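Local atomic coordinates of WbbM protein (Klebsiella pneumoniae, PDB entry 6U4B), a protein that probably acts as a bifunctional glycosyltransferase that polymerises an O-antigen polysaccharide, with two transferase modules in each chain of a trimer. Residues 423-433 against 469-480; 121-132 against 281-289. All coordinates share one frame; numbering follows the deposited sequence.

In the fold
Contact 1 and contact 2 lie in different sheets, their centres about 41 Å apart, and share no element. Contact 1, largely buried, joins antiparallel strands in the module of the glycosyltransferase family 8 range; beside its corner the side chain of Gln473 comes within about 6 Å of the magnesium ion. Contact 2 pairs parallel strands of the mixed sheet of the N-terminal, DUF4422-containing part; it is partly buried and away from the metal sites. Segments 423-433 and 469-480 combine apolar residues with bridging waters and a lysine-aspartate salt bridge, whereas 121-132 and 281-289 place Val123, Thr283, His125 and Val285 on one face, where Tyr132 of the following helix packs, and Val122, Arg282, Asn124 and Phe284 on the other.

Contact 1: 423-433 against 469-480; sequences LGNNLVAAVKD and DEYFQAGIIVFN
Strands 428-432 and 477-479 run antiparallel, 172° between their directions, and Ala429 and Val478 form a hydrogen-bonded pair, Val478 N to Ala429 O being 2.9 Å. Beyond it the chain of 469-480 turns a corner at 474-476, and 428-432 pairs onward with 472-473, where Gln473 N gives an almost straight bond to Val431 O. A water bridges the corner, accepting from Val431 N and donating to the carbonyls of Gln473 and Ile476, so the buried polar atoms are satisfied where direct pairing lapses.

The methyl of Ala429 packs on Val478 CB on one face. On the other, Ala430 is small enough to let the Phe472 ring approach obliquely, CD1 lying 3.5 Å from Ala430 CB. On Ala430's face Val428 CG1 meets Ile477 CG2 at 3.6 Å; Ile477 CG2 lies anti to its backbone N, which places that branch against the valine.

Polar groups close both ends. Asn480 ND2 donates to Asn426 O at 2.9 Å, while OD1 caps Gln483 N at the start of helix 481-487; an amide can do both. At the other end Lys432 crosses Asp469, NZ forming a long salt bridge to OD2 at 3.4 Å and a weak bond to the carbonyl O, with a second carboxylate from Glu437. Asp433 N bonds to Tyr471 O on a lone pair, and its OD2 lies at the edge of the Tyr471 ring, 3.5 Å from CE1, while OD1 caps Met436 N.

Gln473 OE1 receives Gly475 N and Asn526 ND2, and, nearest atoms taken, the side chain lies about 4 Å from that of His560 and about 6 Å from the magnesium ion. This sheet beside a magnesium held by Asp406, Asp408 and His560 is consistent with the GT-A fold of family 8 glycosyltransferases, the two aspartates probably forming the DXD motif.

Contact 2: 121-132 against 281-289; sequences GVVNHPCIDEEY and QRTFVSNET
Val123 pairs with Thr283 and His125 with Val285 in a parallel two-strand unit of a mixed beta-sheet, 122-125 against 282-285, twisted by -32°. Val123 N to Arg282 O, 2.7 Å, begins the alternating backbone bonds.

Val123, Thr283, His125 and Val285 share one face, where helix 130-135 folds back. Val285 suits this spot because its two branches part: CG1 packs against Cys127 CA, while CG2 reaches Ile128 CG1 at 3.6 Å, the two side chains crossing at about a right angle, and also touches Tyr132. The His125 ring is held between Pro126 CD on one face and Tyr132 CB on the other, and its ND1 donates to Cys127 O nearly in the ring plane, which fixes its rotation.

The opposite face carries Val122, Arg282, Asn124 and Phe284. Arg282 bends at chi3 (-79°), bringing NE alongside Val122 CG1, which lies at the guanidinium edge, while NH1 donates to Lys156 O.

Past the strands, Pro126 O takes two donors: Asn287 N, nearly along the C=O axis, and Ser286 OG on a lone pair. With OG1 between its backbone N and carbonyl carbon (chi1 78°), Thr283 meets the tyrosine at the ring edge: Tyr132 OH and Thr283 OG1 are hydrogen-bonded at 2.6 Å, and Tyr132 OH also bonds to the ring ND1 of His106 and Thr283 OG1 to its backbone N.

Contact 1: 423-433 against 469-480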
loop_
_atom_site.group_PDB
_atom_site.type_symbol
_atom_site.label_atom_id
_atom_site.label_comp_id
_atom_site.label_asym_id
_atom_site.label_seq_id
_atom_site.Cartn_x
_atom_site.Cartn_y
_atom_site.Cartn_z
ATOM N N LEU A 423 -26.973 -14.399 24.583
ATOM C CA LEU A 423 -26.289 -14.616 25.850
ATOM C C LEU A 423 -27.210 -14.988 27.002
ATOM O O LEU A 423 -26.734 -15.575 27.977
ATOM C CB LEU A 423 -25.490 -13.365 26.251
ATOM C CG LEU A 423 -23.966 -13.425 26.099
ATOM C CD1 LEU A 423 -23.586 -13.873 24.703
ATOM C CD2 LEU A 423 -23.352 -12.070 26.420
ATOM N N GLY A 424 -28.500 -14.671 26.921
ATOM C CA GLY A 424 -29.368 -14.899 28.065
ATOM C C GLY A 424 -28.910 -14.071 29.247
ATOM O O GLY A 424 -28.532 -12.903 29.109
ATOM N N ASN A 425 -28.934 -14.680 30.432
ATOM C CA ASN A 425 -28.359 -14.063 31.618
ATOM C C ASN A 425 -26.979 -14.619 31.949
ATOM O O ASN A 425 -26.506 -14.453 33.078
ATOM C CB ASN A 425 -29.299 -14.205 32.819
ATOM C CG ASN A 425 -29.684 -15.644 33.103
ATOM O OD1 ASN A 425 -29.047 -16.582 32.625
ATOM N ND2 ASN A 425 -30.736 -15.823 33.892
ATOM N N ASN A 426 -26.329 -15.279 30.992
ATOM C CA ASN A 426 -24.936 -15.654 31.178
ATOM C C ASN A 426 -24.081 -14.401 31.313
ATOM O O ASN A 426 -24.400 -13.340 30.770
ATOM C CB ASN A 426 -24.438 -16.508 30.010
ATOM C CG ASN A 426 -24.875 -17.954 30.120
ATOM O OD1 ASN A 426 -25.277 -18.410 31.189
ATOM N ND2 ASN A 426 -24.785 -18.688 29.016
ATOM N N LEU A 427 -22.986 -14.528 32.059
ATOM C CA LEU A 427 -22.165 -13.360 32.343
ATOM C C LEU A 427 -21.198 -13.050 31.211
ATOM O O LEU A 427 -20.895 -11.876 30.971
ATOM C CB LEU A 427 -21.410 -13.562 33.656
ATOM C CG LEU A 427 -22.319 -13.746 34.871
ATOM C CD1 LEU A 427 -21.497 -13.895 36.143
ATOM C CD2 LEU A 427 -23.299 -12.586 34.988
ATOM N N VAL A 428 -20.710 -14.073 30.504
ATOM C CA VAL A 428 -19.754 -13.885 29.421
ATOM C C VAL A 428 -20.006 -14.900 28.317
ATOM O O VAL A 428 -20.688 -15.912 28.503
ATOM C CB VAL A 428 -18.284 -14.012 29.892
ATOM C CG1 VAL A 428 -17.894 -12.857 30.801
ATOM C CG2 VAL A 428 -18.064 -15.354 30.583
ATOM N N ALA A 429 -19.438 -14.602 27.150
ATOM C CA ALA A 429 -19.278 -15.560 26.068
ATOM C C ALA A 429 -17.794 -15.650 25.750
ATOM O O ALA A 429 -17.119 -14.619 25.655
ATOM C CB ALA A 429 -20.077 -15.154 24.829
ATOM N N ALA A 430 -17.288 -16.872 25.605
ATOM C CA ALA A 430 -15.857 -17.075 25.422
ATOM C C ALA A 430 -15.629 -18.421 24.751
ATOM O O ALA A 430 -16.547 -19.232 24.608
ATOM C CB ALA A 430 -15.104 -16.989 26.755
ATOM N N VAL A 431 -14.381 -18.652 24.351
ATOM C CA VAL A 431 -13.985 -19.876 23.666
ATOM C C VAL A 431 -13.393 -20.839 24.684
ATOM O O VAL A 431 -12.568 -20.444 25.518
ATOM C CB VAL A 431 -12.983 -19.584 22.536
ATOM C CG1 VAL A 431 -12.616 -20.871 21.813
ATOM C CG2 VAL A 431 -13.567 -18.565 21.569
ATOM N N LYS A 432 -13.821 -22.099 24.618
ATOM C CA LYS A 432 -13.269 -23.136 25.476
ATOM C C LYS A 432 -11.763 -23.250 25.277
ATOM O O LYS A 432 -11.267 -23.269 24.148
ATOM C CB LYS A 432 -13.952 -24.471 25.176
ATOM C CG LYS A 432 -13.559 -25.619 26.086
ATOM C CD LYS A 432 -13.945 -26.947 25.447
ATOM C CE LYS A 432 -13.688 -28.119 26.373
ATOM N NZ LYS A 432 -12.337 -28.063 26.995
ATOM N N ASP A 433 -11.033 -23.318 26.387
ATOM C CA ASP A 433 -9.570 -23.322 26.372
ATOM C C ASP A 433 -9.092 -24.753 26.139
ATOM O O ASP A 433 -9.103 -25.582 27.054
ATOM C CB ASP A 433 -9.030 -22.755 27.682
ATOM C CG ASP A 433 -7.537 -22.469 27.637
ATOM O OD1 ASP A 433 -6.827 -23.047 26.787
ATOM O OD2 ASP A 433 -7.071 -21.662 28.471
ATOM N N ASP A 469 -13.818 -29.158 32.444
ATOM C CA ASP A 469 -13.831 -29.089 30.991
ATOM C C ASP A 469 -14.443 -27.794 30.471
ATOM O O ASP A 469 -14.268 -27.473 29.293
ATOM C CB ASP A 469 -14.579 -30.302 30.436
ATOM C CG ASP A 469 -14.325 -30.519 28.963
ATOM O OD1 ASP A 469 -15.238 -30.250 28.155
ATOM O OD2 ASP A 469 -13.203 -30.944 28.612
ATOM N N GLU A 470 -15.142 -27.039 31.315
ATOM C CA GLU A 470 -15.765 -25.790 30.894
ATOM C C GLU A 470 -14.840 -24.589 31.045
ATOM O O GLU A 470 -15.298 -23.447 30.937
ATOM C CB GLU A 470 -17.065 -25.564 31.671
ATOM C CG GLU A 470 -18.182 -26.521 31.273
ATOM C CD GLU A 470 -19.406 -26.390 32.155
ATOM O OE1 GLU A 470 -19.389 -25.539 33.067
ATOM O OE2 GLU A 470 -20.383 -27.139 31.940
ATOM N N TYR A 471 -13.554 -24.824 31.284
ATOM C CA TYR A 471 -12.587 -23.743 31.407
ATOM C C TYR A 471 -12.452 -23.010 30.076
ATOM O O TYR A 471 -12.185 -23.628 29.042
ATOM C CB TYR A 471 -11.240 -24.310 31.847
ATOM C CG TYR A 471 -10.219 -23.281 32.270
ATOM C CD1 TYR A 471 -9.409 -22.647 31.334
ATOM C CD2 TYR A 471 -10.052 -22.956 33.611
ATOM C CE1 TYR A 471 -8.467 -21.715 31.721
ATOM C CE2 TYR A 471 -9.117 -22.025 34.008
ATOM C CZ TYR A 471 -8.325 -21.407 33.062
ATOM O OH TYR A 471 -7.392 -20.479 33.460
ATOM N N PHE A 472 -12.639 -21.692 30.099
ATOM C CA PHE A 472 -12.632 -20.884 28.888
ATOM C C PHE A 472 -11.382 -20.015 28.821
ATOM O O PHE A 472 -10.811 -19.634 29.848
ATOM C CB PHE A 472 -13.883 -19.996 28.802
ATOM C CG PHE A 472 -13.949 -18.922 29.858
ATOM C CD1 PHE A 472 -13.319 -17.700 29.671
ATOM C CD2 PHE A 472 -14.661 -19.127 31.029
ATOM C CE1 PHE A 472 -13.381 -16.713 30.636
ATOM C CE2 PHE A 472 -14.730 -18.143 31.996
ATOM C CZ PHE A 472 -14.089 -16.936 31.800
ATOM N N GLN A 473 -10.978 -19.690 27.596
ATOM C CA GLN A 473 -9.809 -18.859 27.354
ATOM C C GLN A 473 -10.203 -17.385 27.364
ATOM O O GLN A 473 -11.255 -17.009 26.838
ATOM C CB GLN A 473 -9.164 -19.235 26.019
ATOM C CG GLN A 473 -7.647 -19.210 26.034
ATOM C CD GLN A 473 -7.083 -17.820 25.842
ATOM O OE1 GLN A 473 -7.555 -17.059 24.997
ATOM N NE2 GLN A 473 -6.068 -17.480 26.627
ATOM N N ALA A 474 -9.353 -16.554 27.964
ATOM C CA ALA A 474 -9.664 -15.148 28.196
ATOM C C ALA A 474 -9.172 -14.226 27.084
ATOM O O ALA A 474 -9.250 -13.002 27.237
ATOM C CB ALA A 474 -9.074 -14.691 29.534
ATOM N N GLY A 475 -8.674 -14.779 25.976
ATOM C CA GLY A 475 -8.160 -13.953 24.896
ATOM C C GLY A 475 -9.228 -13.221 24.111
ATOM O O GLY A 475 -8.911 -12.267 23.396
ATOM N N ILE A 476 -10.481 -13.657 24.215
ATOM C CA ILE A 476 -11.600 -12.938 23.616
ATOM C C ILE A 476 -12.845 -13.235 24.444
ATOM O O ILE A 476 -13.196 -14.398 24.672
ATOM C CB ILE A 476 -11.770 -13.296 22.122
ATOM C CG1 ILE A 476 -12.762 -12.352 21.438
ATOM C CG2 ILE A 476 -12.169 -14.757 21.914
ATOM C CD1 ILE A 476 -12.714 -12.435 19.914
ATOM N N ILE A 477 -13.489 -12.186 24.951
ATOM C CA ILE A 477 -14.603 -12.329 25.881
ATOM C C ILE A 477 -15.674 -11.309 25.530
ATOM O O ILE A 477 -15.386 -10.114 25.420
ATOM C CB ILE A 477 -14.165 -12.133 27.348
ATOM C CG1 ILE A 477 -12.991 -13.042 27.710
ATOM C CG2 ILE A 477 -15.334 -12.391 28.281
ATOM C CD1 ILE A 477 -12.405 -12.761 29.078
ATOM N N VAL A 478 -16.910 -11.771 25.379
ATOM C CA VAL A 478 -18.060 -10.880 25.287
ATOM C C VAL A 478 -18.603 -10.696 26.698
ATOM O O VAL A 478 -19.166 -11.624 27.284
ATOM C CB VAL A 478 -19.137 -11.427 24.346
ATOM C CG1 VAL A 478 -20.281 -10.427 24.233
ATOM C CG2 VAL A 478 -18.544 -11.726 22.977
ATOM N N PHE A 479 -18.427 -9.501 27.248
ATOM C CA PHE A 479 -18.924 -9.199 28.580
ATOM C C PHE A 479 -20.400 -8.831 28.515
ATOM O O PHE A 479 -20.793 -7.939 27.756
ATOM C CB PHE A 479 -18.126 -8.054 29.206
ATOM C CG PHE A 479 -16.779 -8.465 29.729
ATOM C CD1 PHE A 479 -15.722 -8.692 28.865
ATOM C CD2 PHE A 479 -16.568 -8.611 31.089
ATOM C CE1 PHE A 479 -14.482 -9.066 29.349
ATOM C CE2 PHE A 479 -15.333 -8.983 31.578
ATOM C CZ PHE A 479 -14.288 -9.211 30.709
ATOM N N ASN A 480 -21.219 -9.528 29.303
ATOM C CA ASN A 480 -22.608 -9.129 29.516
ATOM C C ASN A 480 -22.614 -8.127 30.668
ATOM O O ASN A 480 -22.948 -8.442 31.813
ATOM C CB ASN A 480 -23.487 -10.340 29.804
ATOM C CG ASN A 480 -24.965 -9.994 29.851
ATOM O OD1 ASN A 480 -25.343 -8.822 29.905
ATOM N ND2 ASN A 480 -25.811 -11.017 29.836
HETATM O O HOH W 1 -12.063 -16.904 24.362
HETATM O O HOH W 2 -11.077 -26.144 28.599
#

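Contact 2: 121-132 against 281-289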
loop_
_atom_site.group_PDB
_atom_site.type_symbol
_atom_site.label_atom_id
_atom_site.label_comp_id
_atom_site.label_asym_id
_atom_site.label_seq_id
_atom_site.Cartn_x
_atom_site.Cartn_y
_atom_site.Cartn_z
ATOM N N GLY A 121 -3.933 26.262 56.424
ATOM C CA GLY A 121 -5.311 26.713 56.459
ATOM C C GLY A 121 -6.258 25.911 55.595
ATOM O O GLY A 121 -7.256 26.455 55.111
ATOM N N VAL A 122 -5.967 24.632 55.375
ATOM C CA VAL A 122 -6.847 23.746 54.625
ATOM C C VAL A 122 -7.385 22.678 55.568
ATOM O O VAL A 122 -6.745 22.311 56.560
ATOM C CB VAL A 122 -6.133 23.108 53.414
ATOM C CG1 VAL A 122 -5.656 24.189 52.452
ATOM C CG2 VAL A 122 -4.974 22.237 53.868
ATOM N N VAL A 123 -8.582 22.193 55.264
ATOM C CA VAL A 123 -9.214 21.121 56.023
ATOM C C VAL A 123 -9.002 19.822 55.259
ATOM O O VAL A 123 -9.467 19.675 54.123
ATOM C CB VAL A 123 -10.707 21.398 56.253
ATOM C CG1 VAL A 123 -11.309 20.331 57.152
ATOM C CG2 VAL A 123 -10.897 22.777 56.859
ATOM N N ASN A 124 -8.293 18.884 55.878
ATOM C CA ASN A 124 -7.934 17.636 55.220
ATOM C C ASN A 124 -9.007 16.579 55.450
ATOM O O ASN A 124 -9.622 16.521 56.519
ATOM C CB ASN A 124 -6.580 17.138 55.727
ATOM C CG ASN A 124 -5.456 18.119 55.441
ATOM O OD1 ASN A 124 -5.258 19.085 56.180
ATOM N ND2 ASN A 124 -4.715 17.876 54.364
ATOM N N HIS A 125 -9.232 15.748 54.431
ATOM C CA HIS A 125 -10.132 14.613 54.497
ATOM C C HIS A 125 -9.484 13.514 53.667
ATOM O O HIS A 125 -8.921 13.799 52.599
ATOM C CB HIS A 125 -11.528 14.946 53.957
ATOM C CG HIS A 125 -12.600 14.017 54.438
ATOM N ND1 HIS A 125 -12.939 12.860 53.770
ATOM C CD2 HIS A 125 -13.417 14.081 55.517
ATOM C CE1 HIS A 125 -13.915 12.247 54.420
ATOM N NE2 HIS A 125 -14.223 12.968 55.483
ATOM N N PRO A 126 -9.524 12.260 54.139
ATOM C CA PRO A 126 -8.787 11.179 53.465
ATOM C C PRO A 126 -9.098 11.041 51.980
ATOM O O PRO A 126 -8.208 11.219 51.145
ATOM C CB PRO A 126 -9.207 9.923 54.245
ATOM C CG PRO A 126 -10.379 10.342 55.099
ATOM C CD PRO A 126 -10.179 11.793 55.370
ATOM N N CYS A 127 -10.345 10.726 51.634
ATOM C CA CYS A 127 -10.733 10.573 50.239
ATOM C C CYS A 127 -12.125 11.154 50.036
ATOM O O CYS A 127 -12.825 11.501 50.989
ATOM C CB CYS A 127 -10.684 9.103 49.794
ATOM S SG CYS A 127 -11.752 7.988 50.728
ATOM N N ILE A 128 -12.519 11.264 48.768
ATOM C CA ILE A 128 -13.833 11.786 48.409
ATOM C C ILE A 128 -14.858 10.671 48.592
ATOM O O ILE A 128 -14.937 9.747 47.778
ATOM C CB ILE A 128 -13.855 12.326 46.975
ATOM C CG1 ILE A 128 -12.918 13.527 46.841
ATOM C CG2 ILE A 128 -15.276 12.702 46.574
ATOM C CD1 ILE A 128 -12.847 14.098 45.436
ATOM N N ASP A 129 -15.646 10.757 49.660
ATOM C CA ASP A 129 -16.722 9.801 49.886
ATOM C C ASP A 129 -18.018 10.532 50.212
ATOM O O ASP A 129 -18.098 11.758 50.074
ATOM C CB ASP A 129 -16.359 8.824 51.007
ATOM C CG ASP A 129 -15.900 9.525 52.272
ATOM O OD1 ASP A 129 -14.759 10.034 52.297
ATOM O OD2 ASP A 129 -16.684 9.576 53.243
ATOM N N GLU A 130 -19.040 9.790 50.643
ATOM C CA GLU A 130 -20.323 10.415 50.947
ATOM C C GLU A 130 -20.250 11.281 52.199
ATOM O O GLU A 130 -20.938 12.306 52.276
ATOM C CB GLU A 130 -21.407 9.345 51.085
ATOM C CG GLU A 130 -22.059 8.965 49.758
ATOM C CD GLU A 130 -22.925 7.723 49.855
ATOM O OE1 GLU A 130 -22.452 6.636 49.461
ATOM O OE2 GLU A 130 -24.076 7.832 50.332
ATOM N N GLU A 131 -19.427 10.898 53.181
ATOM C CA GLU A 131 -19.252 11.736 54.365
ATOM C C GLU A 131 -18.569 13.053 54.012
ATOM O O GLU A 131 -18.914 14.106 54.563
ATOM C CB GLU A 131 -18.448 10.992 55.427
ATOM C CG GLU A 131 -18.154 11.822 56.669
ATOM C CD GLU A 131 -17.015 11.258 57.495
ATOM O OE1 GLU A 131 -16.329 10.335 57.009
ATOM O OE2 GLU A 131 -16.805 11.741 58.628
ATOM N N TYR A 132 -17.592 13.007 53.104
ATOM C CA TYR A 132 -16.898 14.215 52.670
ATOM C C TYR A 132 -17.877 15.234 52.102
ATOM O O TYR A 132 -17.852 16.414 52.472
ATOM C CB TYR A 132 -15.830 13.847 51.636
ATOM C CG TYR A 132 -15.138 15.024 50.978
ATOM C CD1 TYR A 132 -14.108 15.696 51.621
ATOM C CD2 TYR A 132 -15.498 15.445 49.704
ATOM C CE1 TYR A 132 -13.464 16.763 51.023
ATOM C CE2 TYR A 132 -14.859 16.512 49.097
ATOM C CZ TYR A 132 -13.844 17.168 49.763
ATOM O OH TYR A 132 -13.203 18.233 49.169
ATOM N N GLN A 281 -13.976 27.967 54.101
ATOM C CA GLN A 281 -12.800 27.141 54.333
ATOM C C GLN A 281 -12.436 26.360 53.072
ATOM O O GLN A 281 -13.286 26.075 52.224
ATOM C CB GLN A 281 -13.040 26.170 55.492
ATOM C CG GLN A 281 -13.281 26.827 56.847
ATOM C CD GLN A 281 -13.349 25.812 57.976
ATOM O OE1 GLN A 281 -14.353 25.120 58.146
ATOM N NE2 GLN A 281 -12.274 25.713 58.747
ATOM N N ARG A 282 -11.156 26.014 52.958
ATOM C CA ARG A 282 -10.651 25.180 51.877
ATOM C C ARG A 282 -10.513 23.742 52.353
ATOM O O ARG A 282 -10.169 23.487 53.509
ATOM C CB ARG A 282 -9.289 25.671 51.375
ATOM C CG ARG A 282 -9.275 27.096 50.872
ATOM C CD ARG A 282 -7.925 27.465 50.261
ATOM N NE ARG A 282 -6.908 27.769 51.266
ATOM C CZ ARG A 282 -6.703 28.979 51.781
ATOM N NH1 ARG A 282 -7.448 30.006 51.391
ATOM N NH2 ARG A 282 -5.755 29.166 52.689
ATOM N N THR A 283 -10.774 22.800 51.451
ATOM C CA THR A 283 -10.590 21.386 51.741
ATOM C C THR A 283 -9.462 20.812 50.893
ATOM O O THR A 283 -9.086 21.363 49.854
ATOM C CB THR A 283 -11.876 20.584 51.493
ATOM O OG1 THR A 283 -12.045 20.357 50.087
ATOM C CG2 THR A 283 -13.090 21.328 52.034
ATOM N N PHE A 284 -8.917 19.690 51.358
ATOM C CA PHE A 284 -7.941 18.931 50.592
ATOM C C PHE A 284 -8.202 17.445 50.779
ATOM O O PHE A 284 -8.454 16.983 51.895
ATOM C CB PHE A 284 -6.497 19.252 50.999
ATOM C CG PHE A 284 -5.474 18.394 50.301
ATOM C CD1 PHE A 284 -4.777 17.416 50.992
ATOM C CD2 PHE A 284 -5.229 18.549 48.945
ATOM C CE1 PHE A 284 -3.844 16.621 50.349
ATOM C CE2 PHE A 284 -4.298 17.755 48.296
ATOM C CZ PHE A 284 -3.605 16.791 48.999
ATOM N N VAL A 285 -8.134 16.706 49.675
ATOM C CA VAL A 285 -8.348 15.264 49.653
ATOM C C VAL A 285 -6.987 14.598 49.501
ATOM O O VAL A 285 -6.322 14.759 48.471
ATOM C CB VAL A 285 -9.299 14.857 48.518
ATOM C CG1 VAL A 285 -9.465 13.353 48.479
ATOM C CG2 VAL A 285 -10.642 15.547 48.695
ATOM N N SER A 286 -6.578 13.843 50.524
ATOM C CA SER A 286 -5.219 13.316 50.575
ATOM C C SER A 286 -5.031 12.041 49.763
ATOM O O SER A 286 -3.892 11.716 49.409
ATOM C CB SER A 286 -4.811 13.071 52.030
ATOM O OG SER A 286 -5.857 12.450 52.756
ATOM N N ASN A 287 -6.103 11.314 49.456
ATOM C CA ASN A 287 -6.016 10.066 48.705
ATOM C C ASN A 287 -6.830 10.192 47.426
ATOM O O ASN A 287 -8.055 10.349 47.477
ATOM C CB ASN A 287 -6.508 8.882 49.542
ATOM C CG ASN A 287 -5.584 8.562 50.700
ATOM O OD1 ASN A 287 -4.362 8.617 50.568
ATOM N ND2 ASN A 287 -6.166 8.225 51.846
ATOM N N GLU A 288 -6.154 10.111 46.285
ATOM C CA GLU A 288 -6.838 10.181 45.003
ATOM C C GLU A 288 -7.478 8.839 44.678
ATOM O O GLU A 288 -6.879 7.780 44.890
ATOM C CB GLU A 288 -5.862 10.585 43.898
ATOM C CG GLU A 288 -6.519 11.275 42.715
ATOM C CD GLU A 288 -5.509 11.779 41.704
ATOM O OE1 GLU A 288 -5.365 11.145 40.636
ATOM O OE2 GLU A 288 -4.851 12.805 41.985
ATOM N N THR A 289 -8.709 8.889 44.179
ATOM C CA THR A 289 -9.441 7.708 43.738
ATOM C C THR A 289 -10.007 7.975 42.347
ATOM O O THR A 289 -9.816 9.050 41.771
ATOM C CB THR A 289 -10.558 7.343 44.724
ATOM O OG1 THR A 289 -11.484 8.432 44.814
ATOM C CG2 THR A 289 -9.988 7.057 46.109
#